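Local coordinates for carboxylesterase (Est-2) (Archaeoglobus fulgidus, PDB 5FRD), which probably hydrolyses carboxylic esters as a thermophilic alpha/beta hydrolase and holds a coenzyme A molecule near its active site, at residues L177-D180 against Y181-G184; V164-L167 against D168-C172; A72-S75 against L76-T79. One frame throughout, in Å; residues are numbered along the deposited sequence. Where two conformers were deposited one is given.

The three contacts are separate turns of helix within one alpha/beta hydrolase chain, and none touches another. Contacts 1 and 2 lie on consecutive helices, 178-182 and 162-173; their centres are about 23 Å apart and their nearest atoms about 8 Å. Coenzyme A spans the two: Leu178 of contact 1 meets its adenine, whereas Cys172 of contact 2 meets its thiol end, with SG of Cys172 4.0 Å from S1P of the ligand. The Leu169 side chain of contact 2 lies near the probable nucleophile elbow without contact. Contact 3, on helix 65-79, is away from the annotated sites, its centre about 22 Å from that of contact 2 and about 27 Å from that of contact 1.

Contact 1. Residues L177-D180 against Y181-G184; sequences LLED and YRNG. With COA (coenzyme A), chain C.
Tyr181, Arg182 and Glu179 carry this contact on helix 178-182, a short helix of the alpha/beta hydrolase fold beside the coenzyme A pocket. The helical pattern is set by Tyr181 N bonding Leu177 O at 3.1 Å and Arg182 N bonding Leu178 O at 2.9 Å. Tyr181 brings its ring edge to the same Leu177 carbonyl, with CD2 3.3 Å from that O, while CE2 packs against Leu177 CB at 4.0 Å. The hydroxyl is hydrogen-bonded to OE1 of Gln96 on helix 90-101, which ties the two helices together. On the outer side, Glu179 bends at chi2 (-62°), curling its carboxylate back toward Arg182, whose chain runs extended from CG to NE. In the conformers described, a salt bridge joins Glu179 OE2 to Arg182 NH1 at 2.7 Å. The N-H...O angle is 161° and OE2 lies in the guanidinium plane, yet the carboxylate plane is turned 59° from it, consistent with a bridge through one oxygen and one nitrogen. Leu178 covers one guanidinium face with CD2, 3.5 Å above the plane and offset toward the rim. Its other methyl, CD1, faces coenzyme A, 3.8 Å from C2A of the adenine.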
ATOM      1  N   LEU A 177      -4.366 -15.090   2.638  1.00 17.66           N
ATOM      2  CA  LEU A 177      -3.253 -15.944   2.289  1.00 19.62           C
ATOM      3  C   LEU A 177      -2.633 -16.585   3.542  1.00 19.73           C
ATOM      4  O   LEU A 177      -1.556 -17.168   3.449  1.00 21.59           O
ATOM      5  CB  LEU A 177      -2.192 -15.124   1.571  1.00 20.07           C
ATOM      6  CG  LEU A 177      -2.539 -14.541   0.210  1.00 20.24           C
ATOM      7  CD1 LEU A 177      -1.393 -13.715  -0.337  1.00 21.10           C
ATOM      8  CD2 LEU A 177      -2.910 -15.629  -0.794  1.00 28.60           C
ATOM      9  N   LEU A 178      -3.289 -16.496   4.687  1.00 19.64           N
ATOM     10  CA  LEU A 178      -2.625 -16.791   5.967  1.00 19.68           C
ATOM     11  C   LEU A 178      -2.116 -18.255   6.020  1.00 20.11           C
ATOM     12  O   LEU A 178      -0.955 -18.493   6.337  1.00 22.20           O
ATOM     13  CB  LEU A 178      -3.579 -16.482   7.119  1.00 24.57           C
ATOM     14  CG  LEU A 178      -3.036 -16.491   8.539  1.00 27.18           C
ATOM     15  CD1 LEU A 178      -2.107 -15.313   8.741  1.00 32.74           C
ATOM     16  CD2 LEU A 178      -4.189 -16.437   9.545  1.00 31.69           C
ATOM     17  N   GLU A 179      -2.981 -19.194   5.709  1.00 21.77           N
ATOM     18  CA  GLU A 179      -2.613 -20.609   5.802  0.60 22.72           C
ATOM     19  C   GLU A 179      -1.552 -20.978   4.784  1.00 25.69           C
ATOM     20  O   GLU A 179      -0.702 -21.799   5.070  1.00 26.15           O
ATOM     21  CB  GLU A 179      -3.855 -21.517   5.719  0.60 29.22           C
ATOM     22  CG  GLU A 179      -4.722 -21.438   6.972  0.60 36.18           C
ATOM     23  CD  GLU A 179      -3.998 -21.891   8.235  0.60 62.05           C
ATOM     24  OE1 GLU A 179      -3.249 -22.895   8.173  0.60 60.30           O
ATOM     25  OE2 GLU A 179      -4.168 -21.230   9.285  0.60 49.36           O
ATOM     26  N   ASP A 180      -1.591 -20.350   3.609  1.00 22.98           N
ATOM     27  CA  ASP A 180      -0.581 -20.591   2.588  1.00 25.40           C
ATOM     28  C   ASP A 180       0.812 -20.162   3.046  1.00 28.03           C
ATOM     29  O   ASP A 180       1.797 -20.808   2.727  1.00 26.17           O
ATOM     30  CB  ASP A 180      -0.959 -19.889   1.285  1.00 28.84           C
ATOM     31  CG  ASP A 180      -2.191 -20.494   0.606  1.00 43.72           C
ATOM     32  OD1 ASP A 180      -2.622 -21.612   0.943  1.00 50.30           O
ATOM     33  OD2 ASP A 180      -2.730 -19.837  -0.303  1.00 72.11           O
ATOM     34  N   TYR A 181       0.917 -19.071   3.808  1.00 21.12           N
ATOM     35  CA  TYR A 181       2.166 -18.761   4.456  1.00 22.77           C
ATOM     36  C   TYR A 181       2.490 -19.803   5.539  1.00 23.46           C
ATOM     37  O   TYR A 181       3.614 -20.253   5.610  1.00 29.56           O
ATOM     38  CB  TYR A 181       2.142 -17.376   5.126  1.00 21.95           C
ATOM     39  CG  TYR A 181       2.361 -16.183   4.225  1.00 22.21           C
ATOM     40  CD1 TYR A 181       3.636 -15.758   3.893  1.00 22.76           C
ATOM     41  CD2 TYR A 181       1.278 -15.441   3.774  1.00 19.78           C
ATOM     42  CE1 TYR A 181       3.833 -14.628   3.092  1.00 24.12           C
ATOM     43  CE2 TYR A 181       1.459 -14.319   2.970  1.00 18.57           C
ATOM     44  CZ  TYR A 181       2.721 -13.915   2.653  1.00 21.31           C
ATOM     45  OH  TYR A 181       2.879 -12.801   1.846  1.00 23.00           O
ATOM     46  N   ARG A 182       1.513 -20.104   6.385  1.00 26.33           N
ATOM     47  CA  ARG A 182       1.715 -20.977   7.562  0.60 27.63           C
ATOM     48  C   ARG A 182       2.213 -22.362   7.161  1.00 39.95           C
ATOM     49  O   ARG A 182       3.083 -22.907   7.823  1.00 42.28           O
ATOM     50  CB  ARG A 182       0.419 -21.103   8.379  0.60 42.86           C
ATOM     51  CG  ARG A 182       0.206 -20.023   9.428  0.60 47.91           C
ATOM     52  CD  ARG A 182      -1.171 -20.168  10.069  0.60 60.07           C
ATOM     53  NE  ARG A 182      -1.398 -19.263  11.202  0.60 42.13           N
ATOM     54  CZ  ARG A 182      -2.588 -18.986  11.744  0.60 36.02           C
ATOM     55  NH1 ARG A 182      -3.712 -19.525  11.273  0.60 48.24           N
ATOM     56  NH2 ARG A 182      -2.658 -18.146  12.777  0.60 61.45           N
ATOM     57  N   ASN A 183       1.646 -22.913   6.086  1.00 26.15           N
ATOM     58  CA  ASN A 183       1.948 -24.292   5.669  1.00 32.52           C
ATOM     59  C   ASN A 183       3.103 -24.392   4.697  1.00 38.23           C
ATOM     60  O   ASN A 183       3.388 -25.460   4.161  1.00 39.13           O
ATOM     61  CB  ASN A 183       0.694 -24.997   5.131  1.00 27.41           C
ATOM     62  CG  ASN A 183       0.224 -24.467   3.785  1.00 29.39           C
ATOM     63  OD1 ASN A 183       0.962 -23.820   3.043  1.00 27.56           O
ATOM     64  ND2 ASN A 183      -1.029 -24.732   3.474  1.00 35.29           N
ATOM     65  N   GLY A 184       3.743 -23.261   4.437  1.00 29.72           N
ATOM     66  CA  GLY A 184       4.977 -23.226   3.703  1.00 34.02           C
ATOM     67  C   GLY A 184       4.818 -23.275   2.209  1.00 29.49           C
ATOM     68  O   GLY A 184       5.825 -23.392   1.535  1.00 55.96           O
TER
HETATM   69  N1A COA C1257      -1.509 -12.001  10.480  1.00 20.45           N
HETATM   70  C2A COA C1257      -1.356 -12.868  11.492  1.00 23.06           C
HETATM   71  N3A COA C1257      -2.407 -13.408  12.121  1.00 27.31           N
HETATM   72  C4A COA C1257      -3.670 -13.112  11.741  1.00 22.76           C
HETATM   73  C5A COA C1257      -3.920 -12.188  10.654  1.00 20.79           C
HETATM   74  C6A COA C1257      -2.740 -11.639  10.008  1.00 20.31           C
HETATM   75  N6A COA C1257      -2.888 -10.764   8.991  1.00 18.08           N
HETATM   76  N7A COA C1257      -5.245 -12.044  10.494  1.00 22.45           N
HETATM   77  C8A COA C1257      -5.804 -12.860  11.405  1.00 29.53           C
HETATM   78  N9A COA C1257      -4.858 -13.480  12.141  1.00 29.43           N
HETATM   79  C1B COA C1257      -5.127 -14.410  13.254  1.00 31.94           C
HETATM   80  C2B COA C1257      -5.668 -13.610  14.404  1.00 28.71           C
HETATM   81  O2B COA C1257      -4.591 -13.065  15.165  1.00 35.12           O
HETATM   82  C3B COA C1257      -6.530 -14.641  15.113  1.00 38.10           C
HETATM   83  O3B COA C1257      -5.698 -15.434  15.959  1.00 50.13           O
HETATM   84  P3B COA C1257      -6.132 -15.842  17.463  1.00 54.57           P
HETATM   85  O7A COA C1257      -7.359 -16.692  17.206  1.00 66.89           O
HETATM   86  O8A COA C1257      -6.379 -14.513  18.146  1.00 43.84           O
HETATM   87  O9A COA C1257      -4.920 -16.580  17.989  1.00 65.70           O
HETATM   88  C4B COA C1257      -7.072 -15.494  13.983  1.00 26.28           C
HETATM   89  O4B COA C1257      -6.146 -15.321  12.892  1.00 29.39           O
HETATM   90  C5B COA C1257      -8.476 -15.126  13.532  1.00 27.50           C
HETATM   91  O5B COA C1257      -8.500 -13.744  13.141  1.00 25.67           O
HETATM   92  P1A COA C1257      -9.456 -13.226  11.960  1.00 24.39           P
HETATM   93  O1A COA C1257      -9.396 -14.122  10.794  1.00 23.99           O
HETATM   94  O2A COA C1257      -9.048 -11.768  11.745  1.00 23.91           O
HETATM   95  O3A COA C1257     -10.978 -13.304  12.474  1.00 27.30           O
HETATM   96  P2A COA C1257     -11.635 -12.762  13.839  1.00 30.20           P
HETATM   97  O4A COA C1257     -13.092 -13.046  13.597  1.00 35.35           O
HETATM   98  O5A COA C1257     -10.875 -13.281  15.021  1.00 36.21           O
HETATM   99  O6A COA C1257     -11.388 -11.164  13.899  1.00 28.66           O
HETATM  100  CBP COA C1257     -11.562  -8.870  13.344  1.00 21.99           C
HETATM  101  CCP COA C1257     -11.983 -10.280  12.958  1.00 29.29           C
HETATM  102  CDP COA C1257     -12.129  -7.904  12.306  1.00 25.76           C
HETATM  103  CEP COA C1257     -12.145  -8.552  14.736  1.00 28.13           C
HETATM  104  CAP COA C1257     -10.014  -8.794  13.360  1.00 26.55           C
HETATM  105  OAP COA C1257      -9.477  -9.249  12.091  1.00 24.69           O
HETATM  106  C9P COA C1257      -9.506  -7.400  13.659  1.00 24.63           C
HETATM  107  O9P COA C1257      -9.655  -6.917  14.762  1.00 25.62           O
HETATM  108  N8P COA C1257      -8.867  -6.761  12.662  1.00 24.01           N
HETATM  109  C7P COA C1257      -8.174  -5.480  12.828  1.00 22.35           C
HETATM  110  C6P COA C1257      -9.041  -4.260  12.540  1.00 22.24           C
HETATM  111  C5P COA C1257      -9.427  -3.985  11.100  1.00 22.76           C
HETATM  112  O5P COA C1257     -10.606  -3.754  10.800  1.00 21.01           O
HETATM  113  N4P COA C1257      -8.440  -3.938  10.201  1.00 21.12           N
HETATM  114  C3P COA C1257      -8.656  -3.572   8.821  1.00 24.81           C
HETATM  115  C2P COA C1257      -7.699  -4.337   7.937  1.00 23.39           C
HETATM  116  S1P COA C1257      -7.882  -3.747   6.240  1.00 24.44           S

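Contact 2. Residues V164-L167 against D168-C172; sequences VLHL and DLSLC
Val164 O to Asp168 N and Leu165 O to Leu169 N, both 2.9 Å and nearly straight at the hydrogen, continue the alpha-helical ladder of helix 162-173. At the next rung His166 O accepts two donors, Ser170 N at 2.9 Å and Ser170 OG at 3.0 Å. They come from opposite faces of the carbonyl plane, the hydroxyl 38° out of it. With OG anti to the carbonyl carbon (chi1 -68°), this conformer of Ser170 also sets OG over one face of the His166 ring, 3.6 Å from CE1 and offset toward the rim. Leu165 and Leu169 point the same way, side by side, their CD1 methyls 3.9 Å apart. Asp168 crosses Val164; in the conformer described, Val164 CG1 is 3.7 Å from Asp168 OD2, a buried oxygen that also accepts from His54 NE2 and Gly31 N. With an alanine in place of Asp168, both donors would probably lose this acceptor, weakening the tie of the helix to their loops. Among its neighbours, the helix lays His166 and Leu169 against helices 122-125 and 127-130, turns Asp168 and Leu171 to Tyr68 of helix 65-79, and brings Cys172 to coenzyme A.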
ATOM      1  N   VAL A 164     -16.472   3.913  -2.655  1.00 16.49           N
ATOM      2  CA  VAL A 164     -15.221   3.229  -3.037  0.60 16.07           C
ATOM      3  C   VAL A 164     -14.512   2.671  -1.803  1.00 15.29           C
ATOM      4  O   VAL A 164     -13.945   1.586  -1.868  1.00 14.93           O
ATOM      5  CB  VAL A 164     -14.303   4.133  -3.885  0.60 15.09           C
ATOM      6  CG1 VAL A 164     -12.926   3.520  -4.121  0.60 17.22           C
ATOM      7  CG2 VAL A 164     -14.938   4.373  -5.242  0.60 16.23           C
ATOM      8  N   LEU A 165     -14.528   3.387  -0.684  1.00 14.11           N
ATOM      9  CA  LEU A 165     -13.915   2.888   0.534  1.00 14.24           C
ATOM     10  C   LEU A 165     -14.557   1.576   0.934  1.00 16.16           C
ATOM     11  O   LEU A 165     -13.850   0.628   1.278  1.00 15.37           O
ATOM     12  CB  LEU A 165     -14.047   3.913   1.650  1.00 15.16           C
ATOM     13  CG  LEU A 165     -13.576   3.517   3.025  1.00 16.33           C
ATOM     14  CD1 LEU A 165     -12.082   3.209   3.046  1.00 17.02           C
ATOM     15  CD2 LEU A 165     -13.907   4.592   4.063  1.00 17.64           C
ATOM     16  N   HIS A 166     -15.883   1.505   0.888  1.00 16.33           N
ATOM     17  CA  HIS A 166     -16.566   0.272   1.254  1.00 17.71           C
ATOM     18  C   HIS A 166     -16.234  -0.849   0.268  1.00 17.29           C
ATOM     19  O   HIS A 166     -15.951  -1.988   0.702  1.00 16.82           O
ATOM     20  CB  HIS A 166     -18.081   0.493   1.331  1.00 18.27           C
ATOM     21  CG  HIS A 166     -18.829  -0.722   1.750  1.00 20.61           C
ATOM     22  ND1 HIS A 166     -19.432  -1.565   0.841  1.00 37.25           N
ATOM     23  CD2 HIS A 166     -19.046  -1.254   2.968  1.00 31.03           C
ATOM     24  CE1 HIS A 166     -19.999  -2.566   1.491  1.00 30.38           C
ATOM     25  NE2 HIS A 166     -19.786  -2.398   2.781  1.00 25.72           N
ATOM     26  N   LEU A 167     -16.170  -0.571  -1.023  1.00 16.20           N
ATOM     27  CA  LEU A 167     -15.775  -1.594  -2.001  1.00 16.24           C
ATOM     28  C   LEU A 167     -14.382  -2.111  -1.733  1.00 16.89           C
ATOM     29  O   LEU A 167     -14.148  -3.331  -1.715  1.00 17.38           O
ATOM     30  CB  LEU A 167     -15.848  -1.071  -3.427  1.00 17.08           C
ATOM     31  CG  LEU A 167     -17.247  -0.775  -3.979  1.00 27.04           C
ATOM     32  CD1 LEU A 167     -17.117  -0.138  -5.352  1.00 30.79           C
ATOM     33  CD2 LEU A 167     -18.108  -2.030  -4.054  1.00 30.49           C
ATOM     34  N   ASP A 168     -13.447  -1.209  -1.487  1.00 14.84           N
ATOM     35  CA  ASP A 168     -12.051  -1.582  -1.219  1.00 14.49           C
ATOM     36  C   ASP A 168     -11.952  -2.425   0.053  1.00 15.40           C
ATOM     37  O   ASP A 168     -11.231  -3.411   0.100  1.00 15.73           O
ATOM     38  CB  ASP A 168     -11.184  -0.322  -1.007  1.00 15.65           C
ATOM     39  CG  ASP A 168     -10.924   0.472  -2.273  1.00 19.85           C
ATOM     40  OD1 ASP A 168     -11.151  -0.018  -3.402  1.00 19.87           O
ATOM     41  OD2 ASP A 168     -10.460   1.666  -2.136  1.00 18.40           O
ATOM     42  N   LEU A 169     -12.615  -2.009   1.128  1.00 14.68           N
ATOM     43  CA  LEU A 169     -12.575  -2.738   2.389  1.00 15.03           C
ATOM     44  C   LEU A 169     -13.243  -4.096   2.255  1.00 15.76           C
ATOM     45  O   LEU A 169     -12.827  -5.039   2.927  1.00 16.84           O
ATOM     46  CB  LEU A 169     -13.190  -1.940   3.525  1.00 15.35           C
ATOM     47  CG  LEU A 169     -12.374  -0.723   3.963  1.00 17.54           C
ATOM     48  CD1 LEU A 169     -13.193   0.062   4.982  1.00 18.85           C
ATOM     49  CD2 LEU A 169     -11.046  -1.110   4.569  1.00 18.39           C
ATOM     50  N   SER A 170     -14.272  -4.204   1.441  1.00 16.10           N
ATOM     51  CA  SER A 170     -14.876  -5.513   1.161  0.75 16.00           C
ATOM     52  C   SER A 170     -13.886  -6.450   0.485  1.00 19.41           C
ATOM     53  O   SER A 170     -13.878  -7.650   0.770  1.00 20.20           O
ATOM     54  CB  SER A 170     -16.121  -5.335   0.302  0.75 18.28           C
ATOM     55  OG  SER A 170     -17.146  -4.695   1.029  0.75 20.34           O
ATOM     56  N   LEU A 171     -13.021  -5.920  -0.386  1.00 17.28           N
ATOM     57  CA  LEU A 171     -11.985  -6.747  -1.004  1.00 17.01           C
ATOM     58  C   LEU A 171     -10.962  -7.160   0.034  1.00 17.95           C
ATOM     59  O   LEU A 171     -10.517  -8.313   0.041  1.00 19.29           O
ATOM     60  CB  LEU A 171     -11.280  -6.020  -2.141  1.00 18.56           C
ATOM     61  CG  LEU A 171     -12.105  -5.621  -3.363  1.00 21.81           C
ATOM     62  CD1 LEU A 171     -11.219  -4.998  -4.432  1.00 22.95           C
ATOM     63  CD2 LEU A 171     -12.901  -6.774  -3.951  1.00 25.30           C
ATOM     64  N   CYS A 172     -10.565  -6.265   0.919  1.00 16.70           N
ATOM     65  CA  CYS A 172      -9.694  -6.624   2.045  1.00 18.92           C
ATOM     66  C   CYS A 172     -10.281  -7.740   2.895  1.00 17.62           C
ATOM     67  O   CYS A 172      -9.586  -8.714   3.287  1.00 16.84           O
ATOM     68  CB  CYS A 172      -9.436  -5.430   2.969  1.00 15.06           C
ATOM     69  SG  CYS A 172      -8.413  -4.122   2.270  1.00 19.18           S
TER

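Contact 3. Residues A72-S75 against L76-T79; sequences ASES and LKKT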
ATOM      1  N   ALA A  72      -1.919  -3.239 -11.457  1.00 13.64           N
ATOM      2  CA  ALA A  72      -0.657  -2.806 -10.912  1.00 13.17           C
ATOM      3  C   ALA A  72       0.520  -3.384 -11.662  1.00 13.22           C
ATOM      4  O   ALA A  72       1.470  -2.691 -11.950  1.00 15.27           O
ATOM      5  CB  ALA A  72      -0.584  -3.124  -9.434  1.00 14.97           C
ATOM      6  N   SER A  73       0.469  -4.697 -11.956  1.00 14.03           N
ATOM      7  CA  SER A  73       1.548  -5.326 -12.682  0.50 13.50           C
ATOM      8  C   SER A  73       1.752  -4.765 -14.096  1.00 12.75           C
ATOM      9  O   SER A  73       2.890  -4.474 -14.483  1.00 14.89           O
ATOM     10  CB  SER A  73       1.373  -6.828 -12.703  0.50 15.20           C
ATOM     11  OG  SER A  73       0.187  -7.219 -13.342  0.50 18.30           O
ATOM     12  N   GLU A  74       0.659  -4.577 -14.823  1.00 13.95           N
ATOM     13  CA  GLU A  74       0.749  -3.987 -16.144  1.00 15.80           C
ATOM     14  C   GLU A  74       1.303  -2.582 -16.083  1.00 14.84           C
ATOM     15  O   GLU A  74       2.109  -2.159 -16.902  1.00 15.82           O
ATOM     16  CB  GLU A  74      -0.621  -3.982 -16.837  1.00 17.21           C
ATOM     17  CG  GLU A  74      -1.094  -5.364 -17.239  1.00 18.33           C
ATOM     18  CD  GLU A  74      -0.216  -5.972 -18.322  1.00 24.81           C
ATOM     19  OE1 GLU A  74      -0.035  -5.337 -19.371  1.00 28.68           O
ATOM     20  OE2 GLU A  74       0.341  -7.055 -18.099  1.00 27.35           O
ATOM     21  N   SER A  75       0.886  -1.830 -15.064  1.00 12.87           N
ATOM     22  CA  SER A  75       1.367  -0.466 -14.919  1.00 13.60           C
ATOM     23  C   SER A  75       2.849  -0.386 -14.535  1.00 14.25           C
ATOM     24  O   SER A  75       3.562   0.457 -15.026  1.00 14.15           O
ATOM     25  CB  SER A  75       0.527   0.277 -13.866  1.00 13.21           C
ATOM     26  OG  SER A  75      -0.839   0.370 -14.227  1.00 13.55           O
ATOM     27  N   LEU A  76       3.301  -1.293 -13.681  1.00 11.99           N
ATOM     28  CA  LEU A  76       4.685  -1.398 -13.336  1.00 12.64           C
ATOM     29  C   LEU A  76       5.514  -1.718 -14.584  1.00 12.78           C
ATOM     30  O   LEU A  76       6.487  -1.057 -14.881  1.00 14.33           O
ATOM     31  CB  LEU A  76       4.861  -2.446 -12.221  1.00 13.14           C
ATOM     32  CG  LEU A  76       6.200  -2.590 -11.553  1.00 14.28           C
ATOM     33  CD1 LEU A  76       6.067  -3.374 -10.258  1.00 16.55           C
ATOM     34  CD2 LEU A  76       7.268  -3.220 -12.444  1.00 14.63           C
ATOM     35  N   LYS A  77       5.082  -2.733 -15.316  1.00 13.83           N
ATOM     36  CA  LYS A  77       5.795  -3.120 -16.534  0.70 14.92           C
ATOM     37  C   LYS A  77       5.948  -1.948 -17.507  1.00 14.62           C
ATOM     38  O   LYS A  77       7.010  -1.778 -18.109  1.00 17.62           O
ATOM     39  CB  LYS A  77       5.071  -4.274 -17.226  0.70 16.99           C
ATOM     40  CG  LYS A  77       5.207  -5.605 -16.531  0.70 21.98           C
ATOM     41  CD  LYS A  77       4.246  -6.624 -17.143  0.70 27.66           C
ATOM     42  CE  LYS A  77       4.307  -7.959 -16.431  0.70 33.17           C
ATOM     43  NZ  LYS A  77       3.327  -8.928 -16.995  0.70 37.90           N
ATOM     44  N   LYS A  78       4.906  -1.118 -17.634  1.00 14.94           N
ATOM     45  CA  LYS A  78       4.884   0.003 -18.600  0.70 15.70           C
ATOM     46  C   LYS A  78       5.637   1.242 -18.145  1.00 15.20           C
ATOM     47  O   LYS A  78       5.868   2.152 -18.939  1.00 17.84           O
ATOM     48  CB  LYS A  78       3.437   0.396 -18.924  0.70 17.65           C
ATOM     49  CG  LYS A  78       2.697  -0.631 -19.786  0.70 23.56           C
ATOM     50  CD  LYS A  78       1.207  -0.312 -19.884  0.70 24.95           C
ATOM     51  CE  LYS A  78       0.397  -1.454 -20.470  0.70 38.56           C
ATOM     52  NZ  LYS A  78       0.713  -1.684 -21.903  0.70 40.08           N
ATOM     53  N   THR A  79       5.996   1.309 -16.855  1.00 14.60           N
ATOM     54  CA  THR A  79       6.655   2.487 -16.329  1.00 14.60           C
ATOM     55  C   THR A  79       8.104   2.235 -15.968  1.00 14.94           C
ATOM     56  O   THR A  79       8.997   2.918 -16.455  1.00 17.98           O
ATOM     57  CB  THR A  79       5.877   3.062 -15.111  1.00 13.93           C
ATOM     58  OG1 THR A  79       5.669   2.032 -14.149  1.00 14.53           O
ATOM     59  CG2 THR A  79       4.566   3.660 -15.530  1.00 15.78           C
TER
HETATM   60  O   HOH W   1       0.778  -8.344 -15.854  1.00 30.44           O
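Glu74 folds at chi2 (-66°), turning its carboxylate toward Lys77, while Lys77 leaves with CG anti to the carbonyl carbon (chi1 -73°) and then runs extended, so that the two side chains cross. Their charges meet in a long salt bridge, Glu74 OE2 to Lys77 NZ at 3.7 Å. A water makes up for the slack: it donates to Glu74 OE2 at 2.6 Å and accepts from Lys77 NZ at 2.9 Å. Its second hydrogen goes to Ser73 OG at 2.8 Å, in the serine and lysine conformers described. The three side chains are linked through one solvent molecule, and the hydrogen of Ser73 OG is shared between backbone carbonyls of the preceding turn, those of Tyr70 and Ala69. Lys78 passes on another side of the carboxylate; in the conformer described its NZ is 4.5 Å from Glu74 OE1, beyond a salt bridge, so any attraction is probably diffuse. In the backbone, Leu76 N bonds Ala72 O and Lys77 N bonds Ser73 O, both in regular helical geometry. Thr79 adds a side-chain bond to this backbone pattern: OG1, placed between the backbone N and the carbonyl carbon (chi1 53°), donates to Ser75 O at 2.8 Å. Away from these charged groups, Ala72 meets Val94 and Leu98 of helix 90-101, and Leu76 and Thr79 rest on Phe25 of strand 24-27. Glu74 also touches Val9, and Lys78 Ile7, of strand 3-9. A charged, partly exposed side and another packed on sheet and helix suit a helix flanking the central sheet of an alpha/beta hydrolase.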